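Side-chain contacts in ABC-type transport system, sugar-family extracellular solute-binding protein (Peptoclostridium difficile 630, PDB 6HNI), which probably captures tyrosine outside the cell as the substrate-binding lipoprotein of an ABC transporter, and also has adhesive properties: residues Asn196-Gly201 against Met224-Lys229; Lys190-Ser195 against Asp217-Ser222; Val238-Ala241 against Pro245-Lys248. The protein carries 1 engineered substitution. One frame throughout, in Å; residues are numbered along the deposited sequence. Where two conformers were deposited one is given.

Contact 1: Asn196-Gly201 against Met224-Lys229; sequences NEVNQG and MPIVSK. With EDO (1,2-ethanediol), chain F.
Val198 and Val227 mark the closest backbone approach between 196-201 and 224-229, with their CA atoms 7.4 Å apart. At that spacing the side chains of the two segments meet directly, and no hydrogen bond joins them. Inside 224-229 the helix is already regular, Ser228 N donating to Met224 O and Lys229 N to Pro225 O.

One methyl group carries the contact on the 196-201 side. CG1 of Val198 lies anti to the backbone N (chi1 168°), which projects it into the notch between Ile226 and Val227. It meets CG2 of Val227 at 3.9 Å, the two side chains crossing at about a right angle, and CG2 of Ile226 at 4.0 Å on a more slanting approach. Val227 is buried, whereas Ile226 closes the exposed margin. The other branch of Ile226 turns to a bound 1,2-ethanediol, probably from the crystallisation liquor: CG1 lies 3.3 Å from its O1. The same oxygen accepts from Ile226 N (3.2 Å, N-H...O angle 149°), an amide in the first turn of helix 224-233.

Helices 198-205 and 224-233 thus pack side by side on one face of the four-stranded parallel sheet. Val198 and Val227 both rest on Met161 of strand 157-163, and Val198 also reaches Ile192 at the sheet's edge strand 186-192.

Contact 2: Lys190-Ser195 against Asp217-Ser222; sequences KGITTS and DNLVAS. With TYR (tyrosine), chain B.
Apolar packing between 190-195 and 217-222 centres on Leu219, whose two methyl groups lie against the chain as it leaves the strand. CD2 meets CD1 of Ile192 at 3.8 Å and sits equally close, 3.8 Å, to Thr194 N; CD1 lies 3.8 Å from Ser195 N. Leu219 therefore touches largely backbone beyond Ile192. The CG of Leu219 is anti to its own backbone N (chi1 -173°), which sends the fork outward from the short helix, while Ile192 extends CG1 from between its N and carbonyl carbon to meet it.

Hydrogen bonding sets the helix in place. Asp217 is its N-cap: OD1 uses the anti lone pair to accept from Val220 N at 2.8 Å, with an N-H...O angle of 165°. OD2 takes bonds from Ser169 OG and Asn163 N, so that with the cap bond both carboxylate oxygens are held.

Ligand contacts lie across the helix from Leu219. Asn218 ND2 donates to O of the bound tyrosine (2.9 Å, 158°), and its OD1 pairs with His34 NE2, so that the amide has partners at both ends. Ala221 CB lies 3.7 Å from the tyrosine OH.

Helix 218-221 follows strand 211-214, and the segment 190-195 runs off edge strand 186-192; Leu219 and Ile192 bridge them beside strand 157-163, where they touch Asn163 and Met161 respectively.

Contact 3: Val238-Ala241 against Pro245-Lys248; sequences VIAA and PVEK
The methyl group of Ala240 points almost straight at the ring of Pro245. Its CB comes 3.6 Å from CB of Pro245 and 4.0 Å from CG, and the angle from CA of Ala240 through CB to the proline CB is about 161°. The ring is not met squarely on its face: the methyl approaches obliquely, over the side formed by the CB–CG bond, while the ring N and CD lie farther back. Such a small side chain lets the helix settle close to the strand, with the CA atoms of Ala240 and Pro245 6.3 Å apart.

Val246 meets the same methyl from the flank. With its CG1 anti to the backbone N (chi1 177°), the other branch, CG2, is left to face Ala240, and it lies 4.4 Å from CB in a looser contact. Seen from Ala240 CB, the proline ring and this valine methyl stand in directions about 80° apart, so the alanine fits into the angle between two consecutive helical residues.

All three residues are buried, and the contact is wholly apolar. It lies at the edge of the parallel sheet in one lobe of a periplasmic-binding-protein fold, where the outermost strand 238-240 leads within a few residues into helix 243-247. Pro245 is part of the tyrosine pocket, its side chain about 4 Å from the ligand; its CB is also covered by Met224 of helix 224-233.

At the end of the helix Lys248 leaves helical geometry, its N making a weak bond to Pro245 O. The carbonyl of Val246 accepts from Asn294 ND2, while Val246 packs on Cys253 of strand 252-255. Ala240 pairs through its backbone with Ala252, and Ile239 pairs with Leu212 and Val214 on strand 211-214.

Overall arrangement
All three contacts belong to the lobe built on sheet 157-163, 186-192, 211-214 and 238-240. Contacts 1 and 3 are buried and rely on aliphatic packing, whereas contact 2 is a surface contact with exposed residues and adds helix capping and ligand binding. Contacts 1 and 2 adjoin, their centres 9 Å apart, since they share the chain that runs from strand 186-192 into helix 198-205. Helix 224-233 links contact 1 to contact 3. Contacts 2 and 3 do not touch, yet both supply residues to the tyrosine pocket, polar and apolar from contact 2, a proline ring from contact 3.

Contact 1: Asn196-Gly201 against Met224-Lys229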
ATOM      1  N   ASN A 196     -10.556   4.464 -15.797  1.00 15.14           N
ATOM      2  CA  ASN A 196     -11.638   4.191 -16.754  1.00 13.50           C
ATOM      3  C   ASN A 196     -11.654   2.753 -17.218  1.00 13.34           C
ATOM      4  O   ASN A 196     -12.697   2.316 -17.699  1.00 19.61           O
ATOM      5  CB  ASN A 196     -11.543   5.153 -17.927  1.00 15.02           C
ATOM      6  CG  ASN A 196     -12.101   6.527 -17.602  1.00 18.63           C
ATOM      7  OD1 ASN A 196     -12.906   6.694 -16.677  1.00 22.42           O
ATOM      8  ND2 ASN A 196     -11.704   7.525 -18.404  1.00 26.56           N
ATOM      9  N   GLU A 197     -10.553   2.025 -17.123  1.00 13.05           N
ATOM     10  CA  GLU A 197     -10.464   0.615 -17.515  1.00 13.81           C
ATOM     11  C   GLU A 197     -10.911  -0.361 -16.478  1.00 12.89           C
ATOM     12  O   GLU A 197     -10.975  -1.529 -16.760  1.00 14.65           O
ATOM     13  CB  GLU A 197      -9.044   0.251 -17.941  1.00 15.03           C
ATOM     14  CG  GLU A 197      -8.517   0.929 -19.179  1.00 17.07           C
ATOM     15  CD  GLU A 197      -7.030   0.722 -19.369  1.00 16.77           C
ATOM     16  OE1 GLU A 197      -6.592  -0.038 -20.241  1.00 35.91           O
ATOM     17  OE2 GLU A 197      -6.263   1.329 -18.657  1.00 23.34           O
ATOM     18  N   VAL A 198     -11.205   0.073 -15.251  1.00 12.86           N
ATOM     19  CA  VAL A 198     -11.543  -0.847 -14.182  1.00 13.15           C
ATOM     20  C   VAL A 198     -12.813  -1.664 -14.498  1.00 13.24           C
ATOM     21  O   VAL A 198     -12.817  -2.889 -14.292  1.00 14.14           O
ATOM     22  CB  VAL A 198     -11.670  -0.096 -12.836  1.00 12.96           C
ATOM     23  CG1 VAL A 198     -12.299  -0.949 -11.744  1.00 14.74           C
ATOM     24  CG2 VAL A 198     -10.278   0.384 -12.404  1.00 15.10           C
ATOM     25  N   ASN A 199     -13.870  -0.999 -14.981  1.00 13.67           N
ATOM     26  CA  ASN A 199     -15.156  -1.681 -15.192  1.00 13.69           C
ATOM     27  C   ASN A 199     -14.988  -2.866 -16.124  1.00 13.53           C
ATOM     28  O   ASN A 199     -15.316  -4.027 -15.766  1.00 15.50           O
ATOM     29  CB  ASN A 199     -16.167  -0.702 -15.738  1.00 14.66           C
ATOM     30  CG  ASN A 199     -17.580  -1.286 -15.817  1.00 13.31           C
ATOM     31  OD1 ASN A 199     -17.772  -2.367 -16.393  1.00 15.40           O
ATOM     32  ND2 ASN A 199     -18.562  -0.610 -15.207  1.00 16.04           N
ATOM     33  N   GLN A 200     -14.419  -2.613 -17.293  1.00 13.41           N
ATOM     34  CA  GLN A 200     -14.301  -3.703 -18.278  1.00 16.36           C
ATOM     35  C   GLN A 200     -13.252  -4.742 -17.822  1.00 14.38           C
ATOM     36  O   GLN A 200     -13.357  -5.928 -18.122  1.00 17.92           O
ATOM     37  CB  GLN A 200     -13.934  -3.110 -19.614  1.00 18.59           C
ATOM     38  CG  GLN A 200     -14.026  -4.094 -20.756  1.00 23.73           C
ATOM     39  CD  GLN A 200     -12.794  -4.939 -20.878  1.00 26.16           C
ATOM     40  OE1 GLN A 200     -11.705  -4.540 -20.430  1.00 31.36           O
ATOM     41  NE2 GLN A 200     -12.946  -6.122 -21.525  1.00 33.68           N
ATOM     42  N   GLY A 201     -12.255  -4.294 -17.049  1.00 13.57           N
ATOM     43  CA  GLY A 201     -11.254  -5.203 -16.564  1.00 14.96           C
ATOM     44  C   GLY A 201     -11.791  -6.245 -15.616  1.00 14.18           C
ATOM     45  O   GLY A 201     -11.565  -7.436 -15.813  1.00 16.33           O
ATOM     46  N   MET A 224     -11.766   0.293  -5.404  1.00 14.46           N
ATOM     47  CA  MET A 224     -12.260  -0.940  -4.780  0.50 13.73           C
ATOM     48  C   MET A 224     -13.776  -1.060  -4.700  1.00 14.21           C
ATOM     49  O   MET A 224     -14.312  -2.128  -4.915  1.00 16.89           O
ATOM     50  CB  MET A 224     -11.639  -1.176  -3.392  0.50 15.27           C
ATOM     51  CG  MET A 224     -10.404  -2.044  -3.475  0.50 18.07           C
ATOM     52  SD  MET A 224     -10.605  -3.692  -4.252  0.50 17.73           S
ATOM     53  CE  MET A 224     -12.198  -4.223  -3.606  0.50 19.58           C
ATOM     54  N   PRO A 225     -14.481   0.046  -4.396  1.00 13.77           N
ATOM     55  CA  PRO A 225     -15.946  -0.112  -4.344  1.00 15.42           C
ATOM     56  C   PRO A 225     -16.567  -0.618  -5.662  1.00 15.16           C
ATOM     57  O   PRO A 225     -17.544  -1.380  -5.599  1.00 16.12           O
ATOM     58  CB  PRO A 225     -16.425   1.279  -3.961  1.00 15.67           C
ATOM     59  CG  PRO A 225     -15.253   1.835  -3.154  1.00 17.07           C
ATOM     60  CD  PRO A 225     -14.042   1.357  -3.890  1.00 15.55           C
ATOM     61  N   ILE A 226     -16.026  -0.199  -6.796  1.00 14.17           N
ATOM     62  CA  ILE A 226     -16.443  -0.715  -8.109  1.00 13.06           C
ATOM     63  C   ILE A 226     -16.087  -2.190  -8.268  1.00 13.34           C
ATOM     64  O   ILE A 226     -16.932  -3.017  -8.686  1.00 14.79           O
ATOM     65  CB  ILE A 226     -15.823   0.110  -9.263  1.00 15.04           C
ATOM     66  CG1 ILE A 226     -16.374   1.546  -9.231  1.00 17.70           C
ATOM     67  CG2 ILE A 226     -16.159  -0.519 -10.639  1.00 15.55           C
ATOM     68  CD1 ILE A 226     -15.696   2.524 -10.158  1.00 19.38           C
ATOM     69  N   VAL A 227     -14.843  -2.546  -7.965  1.00 13.39           N
ATOM     70  CA  VAL A 227     -14.393  -3.919  -8.060  1.00 14.07           C
ATOM     71  C   VAL A 227     -15.246  -4.827  -7.200  1.00 13.86           C
ATOM     72  O   VAL A 227     -15.738  -5.874  -7.683  1.00 15.33           O
ATOM     73  CB  VAL A 227     -12.903  -4.056  -7.715  1.00 15.27           C
ATOM     74  CG1 VAL A 227     -12.484  -5.516  -7.615  1.00 17.05           C
ATOM     75  CG2 VAL A 227     -12.053  -3.318  -8.705  1.00 14.77           C
ATOM     76  N   SER A 228     -15.490  -4.412  -5.973  1.00 15.01           N
ATOM     77  CA  SER A 228     -16.304  -5.151  -5.021  1.00 14.95           C
ATOM     78  C   SER A 228     -17.736  -5.400  -5.536  1.00 14.68           C
ATOM     79  O   SER A 228     -18.253  -6.519  -5.464  1.00 16.68           O
ATOM     80  CB  SER A 228     -16.372  -4.408  -3.666  1.00 16.89           C
ATOM     81  OG  SER A 228     -17.346  -4.996  -2.808  1.00 18.58           O
ATOM     82  N   LYS A 229     -18.366  -4.355  -6.033  1.00 14.96           N
ATOM     83  CA  LYS A 229     -19.749  -4.432  -6.465  1.00 15.83           C
ATOM     84  C   LYS A 229     -19.890  -5.476  -7.586  1.00 14.45           C
ATOM     85  O   LYS A 229     -20.758  -6.363  -7.531  1.00 18.13           O
ATOM     86  CB  LYS A 229     -20.243  -3.047  -6.926  1.00 18.14           C
ATOM     87  CG  LYS A 229     -21.720  -2.960  -7.128  1.00 20.60           C
ATOM     88  CD  LYS A 229     -22.509  -2.750  -5.865  1.00 22.97           C
ATOM     89  CE  LYS A 229     -23.984  -2.703  -6.233  1.00 26.48           C
ATOM     90  NZ  LYS A 229     -24.805  -2.375  -5.050  1.00 34.95           N
TER
HETATM   91  C1  EDO F 405     -14.873   4.089  -6.611  1.00 23.37           C
HETATM   92  O1  EDO F 405     -14.682   2.719  -6.687  1.00 28.39           O
HETATM   93  C2  EDO F 405     -16.195   4.495  -5.996  1.00 43.70           C
HETATM   94  O2  EDO F 405     -17.212   4.539  -6.997  1.00 43.96           O

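Contact 2: Lys190-Ser195 against Asp217-Ser222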
ATOM      1  N   LYS A 190      -4.969  -9.092 -15.637  1.00 14.94           N
ATOM      2  CA  LYS A 190      -5.579  -8.003 -16.377  1.00 15.14           C
ATOM      3  C   LYS A 190      -4.833  -6.713 -16.039  1.00 14.18           C
ATOM      4  O   LYS A 190      -5.088  -6.051 -15.026  1.00 15.98           O
ATOM      5  CB  LYS A 190      -7.071  -7.909 -16.087  1.00 17.61           C
ATOM      6  CG  LYS A 190      -7.827  -6.858 -16.873  1.00 21.57           C
ATOM      7  CD  LYS A 190      -7.783  -7.155 -18.365  1.00 24.51           C
ATOM      8  CE  LYS A 190      -8.676  -6.212 -19.184  1.00 31.05           C
ATOM      9  NZ  LYS A 190      -8.373  -6.219 -20.642  1.00 33.56           N
ATOM     10  N   GLY A 191      -3.863  -6.389 -16.873  1.00 15.46           N
ATOM     11  CA  GLY A 191      -3.126  -5.163 -16.762  1.00 14.75           C
ATOM     12  C   GLY A 191      -3.896  -3.990 -17.314  1.00 14.64           C
ATOM     13  O   GLY A 191      -4.357  -4.045 -18.473  1.00 20.14           O
ATOM     14  N   ILE A 192      -4.029  -2.938 -16.502  1.00 14.29           N
ATOM     15  CA  ILE A 192      -4.651  -1.674 -16.914  1.00 14.63           C
ATOM     16  C   ILE A 192      -3.731  -0.488 -16.592  1.00 13.55           C
ATOM     17  O   ILE A 192      -2.692  -0.665 -15.936  1.00 15.78           O
ATOM     18  CB  ILE A 192      -6.022  -1.506 -16.230  1.00 14.38           C
ATOM     19  CG1 ILE A 192      -5.851  -1.379 -14.692  1.00 16.01           C
ATOM     20  CG2 ILE A 192      -6.981  -2.643 -16.641  1.00 16.09           C
ATOM     21  CD1 ILE A 192      -7.105  -0.957 -13.990  1.00 17.86           C
ATOM     22  N   THR A 193      -4.084   0.702 -17.071  1.00 14.01           N
ATOM     23  CA  THR A 193      -3.314   1.916 -16.801  1.00 16.34           C
ATOM     24  C   THR A 193      -4.136   3.087 -16.349  1.00 15.06           C
ATOM     25  O   THR A 193      -3.540   4.068 -15.920  1.00 19.67           O
ATOM     26  CB  THR A 193      -2.480   2.380 -18.017  1.00 20.13           C
ATOM     27  OG1 THR A 193      -3.336   2.579 -19.127  1.00 22.80           O
ATOM     28  CG2 THR A 193      -1.427   1.375 -18.373  1.00 22.59           C
ATOM     29  N   THR A 194      -5.459   2.998 -16.375  1.00 14.13           N
ATOM     30  CA  THR A 194      -6.353   4.102 -16.048  1.00 16.29           C
ATOM     31  C   THR A 194      -7.539   3.608 -15.234  1.00 14.80           C
ATOM     32  O   THR A 194      -7.981   2.422 -15.382  1.00 15.07           O
ATOM     33  CB  THR A 194      -6.893   4.810 -17.319  1.00 16.62           C
ATOM     34  OG1 THR A 194      -7.738   3.903 -18.004  1.00 21.92           O
ATOM     35  CG2 THR A 194      -5.779   5.230 -18.211  1.00 20.35           C
ATOM     36  N   SER A 195      -8.139   4.482 -14.446  1.00 14.77           N
ATOM     37  CA  SER A 195      -9.331   4.158 -13.681  1.00 15.17           C
ATOM     38  C   SER A 195     -10.528   3.848 -14.606  1.00 14.92           C
ATOM     39  O   SER A 195     -11.421   3.070 -14.231  1.00 16.20           O
ATOM     40  CB  SER A 195      -9.776   5.261 -12.721  1.00 18.68           C
ATOM     41  OG  SER A 195      -9.974   6.466 -13.392  1.00 24.84           O
ATOM     42  N   ASP A 217      -1.736  -2.199  -5.059  1.00 12.29           N
ATOM     43  CA  ASP A 217      -1.783  -1.400  -6.233  1.00  9.78           C
ATOM     44  C   ASP A 217      -2.679  -0.177  -5.976  1.00 10.94           C
ATOM     45  O   ASP A 217      -3.814  -0.303  -5.550  1.00 12.02           O
ATOM     46  CB  ASP A 217      -2.456  -2.266  -7.346  1.00 10.85           C
ATOM     47  CG  ASP A 217      -2.507  -1.548  -8.672  1.00 12.51           C
ATOM     48  OD1 ASP A 217      -3.432  -0.742  -8.934  1.00 15.14           O
ATOM     49  OD2 ASP A 217      -1.593  -1.810  -9.473  1.00 17.27           O
ATOM     50  N   ASN A 218      -2.081   1.029  -6.139  1.00 11.47           N
ATOM     51  CA  ASN A 218      -2.771   2.239  -5.824  1.00 11.72           C
ATOM     52  C   ASN A 218      -4.005   2.512  -6.669  1.00 11.92           C
ATOM     53  O   ASN A 218      -4.986   2.983  -6.182  1.00 14.01           O
ATOM     54  CB  ASN A 218      -1.815   3.441  -5.880  1.00 11.67           C
ATOM     55  CG  ASN A 218      -0.740   3.395  -4.794  1.00 11.04           C
ATOM     56  OD1 ASN A 218      -1.044   3.622  -3.598  1.00 13.00           O
ATOM     57  ND2 ASN A 218       0.471   3.091  -5.188  1.00 11.43           N
ATOM     58  N   LEU A 219      -3.897   2.152  -7.954  1.00 11.77           N
ATOM     59  CA  LEU A 219      -5.030   2.353  -8.886  1.00 11.79           C
ATOM     60  C   LEU A 219      -6.229   1.476  -8.498  1.00 13.02           C
ATOM     61  O   LEU A 219      -7.343   1.974  -8.339  1.00 14.57           O
ATOM     62  CB  LEU A 219      -4.540   2.117 -10.301  1.00 12.67           C
ATOM     63  CG  LEU A 219      -5.594   2.458 -11.356  1.00 14.41           C
ATOM     64  CD1 LEU A 219      -5.897   3.937 -11.378  1.00 18.15           C
ATOM     65  CD2 LEU A 219      -5.100   1.981 -12.714  1.00 15.96           C
ATOM     66  N   VAL A 220      -5.975   0.191  -8.273  1.00 13.08           N
ATOM     67  CA  VAL A 220      -7.071  -0.729  -7.912  1.00 13.52           C
ATOM     68  C   VAL A 220      -7.615  -0.452  -6.504  1.00 13.79           C
ATOM     69  O   VAL A 220      -8.821  -0.438  -6.283  1.00 15.46           O
ATOM     70  CB  VAL A 220      -6.657  -2.183  -8.122  1.00 15.72           C
ATOM     71  CG1 VAL A 220      -7.790  -3.116  -7.739  1.00 17.01           C
ATOM     72  CG2 VAL A 220      -6.331  -2.421  -9.602  1.00 17.01           C
ATOM     73  N   ALA A 221      -6.713  -0.157  -5.555  1.00 12.95           N
ATOM     74  CA  ALA A 221      -7.165   0.190  -4.202  1.00 13.90           C
ATOM     75  C   ALA A 221      -8.069   1.414  -4.199  1.00 14.57           C
ATOM     76  O   ALA A 221      -8.948   1.506  -3.357  1.00 24.91           O
ATOM     77  CB  ALA A 221      -5.943   0.400  -3.291  1.00 14.89           C
ATOM     78  N   SER A 222      -7.846   2.358  -5.107  1.00 12.99           N
ATOM     79  CA  SER A 222      -8.675   3.563  -5.234  0.60 14.15           C
ATOM     80  C   SER A 222     -10.025   3.373  -5.904  1.00 14.72           C
ATOM     81  O   SER A 222     -10.891   4.276  -5.852  1.00 19.11           O
ATOM     82  CB  SER A 222      -7.932   4.573  -6.061  0.60 13.39           C
ATOM     83  OG  SER A 222      -6.787   4.983  -5.345  0.60 16.37           O
TER
HETATM   84  N   TYR B 401       2.357  -0.600  -1.844  1.00 10.93           N
HETATM   85  CA  TYR B 401       1.896   0.586  -2.587  1.00 10.93           C
HETATM   86  C   TYR B 401       3.093   1.312  -3.179  1.00 11.51           C
HETATM   87  O   TYR B 401       2.909   2.407  -3.697  1.00 11.91           O
HETATM   88  CB  TYR B 401       0.924   1.462  -1.772  1.00 10.40           C
HETATM   89  CG  TYR B 401      -0.362   0.768  -1.466  1.00  9.31           C
HETATM   90  CD1 TYR B 401      -1.262   0.456  -2.527  1.00 10.39           C
HETATM   91  CD2 TYR B 401      -0.716   0.339  -0.222  1.00 11.24           C
HETATM   92  CE1 TYR B 401      -2.407  -0.254  -2.273  1.00 11.71           C
HETATM   93  CE2 TYR B 401      -1.865  -0.372   0.049  1.00 10.99           C
HETATM   94  CZ  TYR B 401      -2.739  -0.686  -1.018  1.00 11.01           C
HETATM   95  OH  TYR B 401      -3.891  -1.406  -0.769  1.00 12.96           O
HETATM   96  OXT TYR B 401       4.177   0.768  -3.221  1.00 11.69           O

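Contact 3: Val238-Ala241 against Pro245-Lys248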
ATOM      1  N   VAL A 238     -12.969 -11.864  -3.217  1.00 14.21           N
ATOM      2  CA  VAL A 238     -11.806 -11.006  -3.419  1.00 12.69           C
ATOM      3  C   VAL A 238     -10.911 -10.966  -2.132  1.00 11.12           C
ATOM      4  O   VAL A 238     -11.398 -10.578  -1.078  1.00 13.34           O
ATOM      5  CB  VAL A 238     -12.261  -9.577  -3.750  1.00 13.73           C
ATOM      6  CG1 VAL A 238     -11.076  -8.706  -4.003  1.00 14.75           C
ATOM      7  CG2 VAL A 238     -13.184  -9.574  -4.979  1.00 14.32           C
ATOM      8  N   ILE A 239      -9.708 -11.450  -2.299  1.00 12.45           N
ATOM      9  CA  ILE A 239      -8.690 -11.396  -1.215  1.00 12.59           C
ATOM     10  C   ILE A 239      -7.803 -10.237  -1.561  1.00 12.23           C
ATOM     11  O   ILE A 239      -7.166 -10.179  -2.596  1.00 14.66           O
ATOM     12  CB  ILE A 239      -7.885 -12.700  -1.170  1.00 13.91           C
ATOM     13  CG1 ILE A 239      -8.771 -13.912  -0.893  1.00 16.62           C
ATOM     14  CG2 ILE A 239      -6.772 -12.582  -0.148  1.00 13.78           C
ATOM     15  CD1 ILE A 239      -9.689 -13.815   0.275  1.00 21.09           C
ATOM     16  N   ALA A 240      -7.649  -9.323  -0.580  1.00 11.24           N
ATOM     17  CA  ALA A 240      -6.728  -8.198  -0.754  1.00 11.23           C
ATOM     18  C   ALA A 240      -5.491  -8.385   0.101  1.00 11.16           C
ATOM     19  O   ALA A 240      -5.535  -9.084   1.134  1.00 13.20           O
ATOM     20  CB  ALA A 240      -7.397  -6.892  -0.374  1.00 12.76           C
ATOM     21  N   ALA A 241      -4.426  -7.714  -0.290  1.00 11.76           N
ATOM     22  CA  ALA A 241      -3.153  -7.750   0.463  1.00 11.66           C
ATOM     23  C   ALA A 241      -3.209  -7.050   1.817  1.00 11.65           C
ATOM     24  O   ALA A 241      -2.409  -7.408   2.677  1.00 13.42           O
ATOM     25  CB  ALA A 241      -2.057  -7.154  -0.373  1.00 12.54           C
ATOM     26  N   PRO A 245      -8.708  -2.260   1.282  1.00 12.69           N
ATOM     27  CA  PRO A 245      -9.722  -2.743   0.307  1.00 12.27           C
ATOM     28  C   PRO A 245     -10.822  -3.558   0.946  1.00 12.13           C
ATOM     29  O   PRO A 245     -11.922  -3.596   0.416  1.00 14.45           O
ATOM     30  CB  PRO A 245      -8.864  -3.590  -0.632  1.00 14.42           C
ATOM     31  CG  PRO A 245      -7.523  -2.907  -0.634  1.00 13.55           C
ATOM     32  CD  PRO A 245      -7.344  -2.467   0.797  1.00 13.01           C
ATOM     33  N   VAL A 246     -10.554  -4.251   2.048  1.00 12.35           N
ATOM     34  CA  VAL A 246     -11.585  -4.982   2.775  1.00 12.87           C
ATOM     35  C   VAL A 246     -12.636  -4.028   3.322  1.00 12.69           C
ATOM     36  O   VAL A 246     -13.843  -4.266   3.160  1.00 15.01           O
ATOM     37  CB  VAL A 246     -10.986  -5.921   3.840  1.00 13.63           C
ATOM     38  CG1 VAL A 246     -12.045  -6.641   4.662  1.00 14.47           C
ATOM     39  CG2 VAL A 246      -9.999  -6.886   3.215  1.00 13.56           C
ATOM     40  N   GLU A 247     -12.185  -2.918   3.923  1.00 15.36           N
ATOM     41  CA  GLU A 247     -13.108  -1.880   4.375  1.00 15.86           C
ATOM     42  C   GLU A 247     -13.945  -1.327   3.218  1.00 16.93           C
ATOM     43  O   GLU A 247     -15.111  -0.954   3.417  1.00 20.67           O
ATOM     44  CB  GLU A 247     -12.379  -0.703   5.060  1.00 18.49           C
ATOM     45  CG  GLU A 247     -11.590  -1.069   6.311  1.00 22.70           C
ATOM     46  CD  GLU A 247     -10.803   0.106   6.889  1.00 32.82           C
ATOM     47  OE1 GLU A 247     -10.597   1.151   6.209  1.00 39.77           O
ATOM     48  OE2 GLU A 247     -10.379  -0.027   8.051  1.00 40.58           O
ATOM     49  N   LYS A 248     -13.366  -1.337   1.999  1.00 15.60           N
ATOM     50  CA  LYS A 248     -14.024  -0.826   0.791  1.00 15.54           C
ATOM     51  C   LYS A 248     -14.745  -1.924  -0.022  1.00 16.16           C
ATOM     52  O   LYS A 248     -15.212  -1.641  -1.133  1.00 22.23           O
ATOM     53  CB  LYS A 248     -13.017  -0.087  -0.121  1.00 16.73           C
ATOM     54  CG  LYS A 248     -12.323   1.148   0.495  1.00 19.64           C
ATOM     55  CD  LYS A 248     -13.302   2.309   0.736  1.00 23.77           C
ATOM     56  CE  LYS A 248     -12.687   3.532   1.402  1.00 26.47           C
ATOM     57  NZ  LYS A 248     -13.831   4.401   1.790  1.00 38.32           N
TER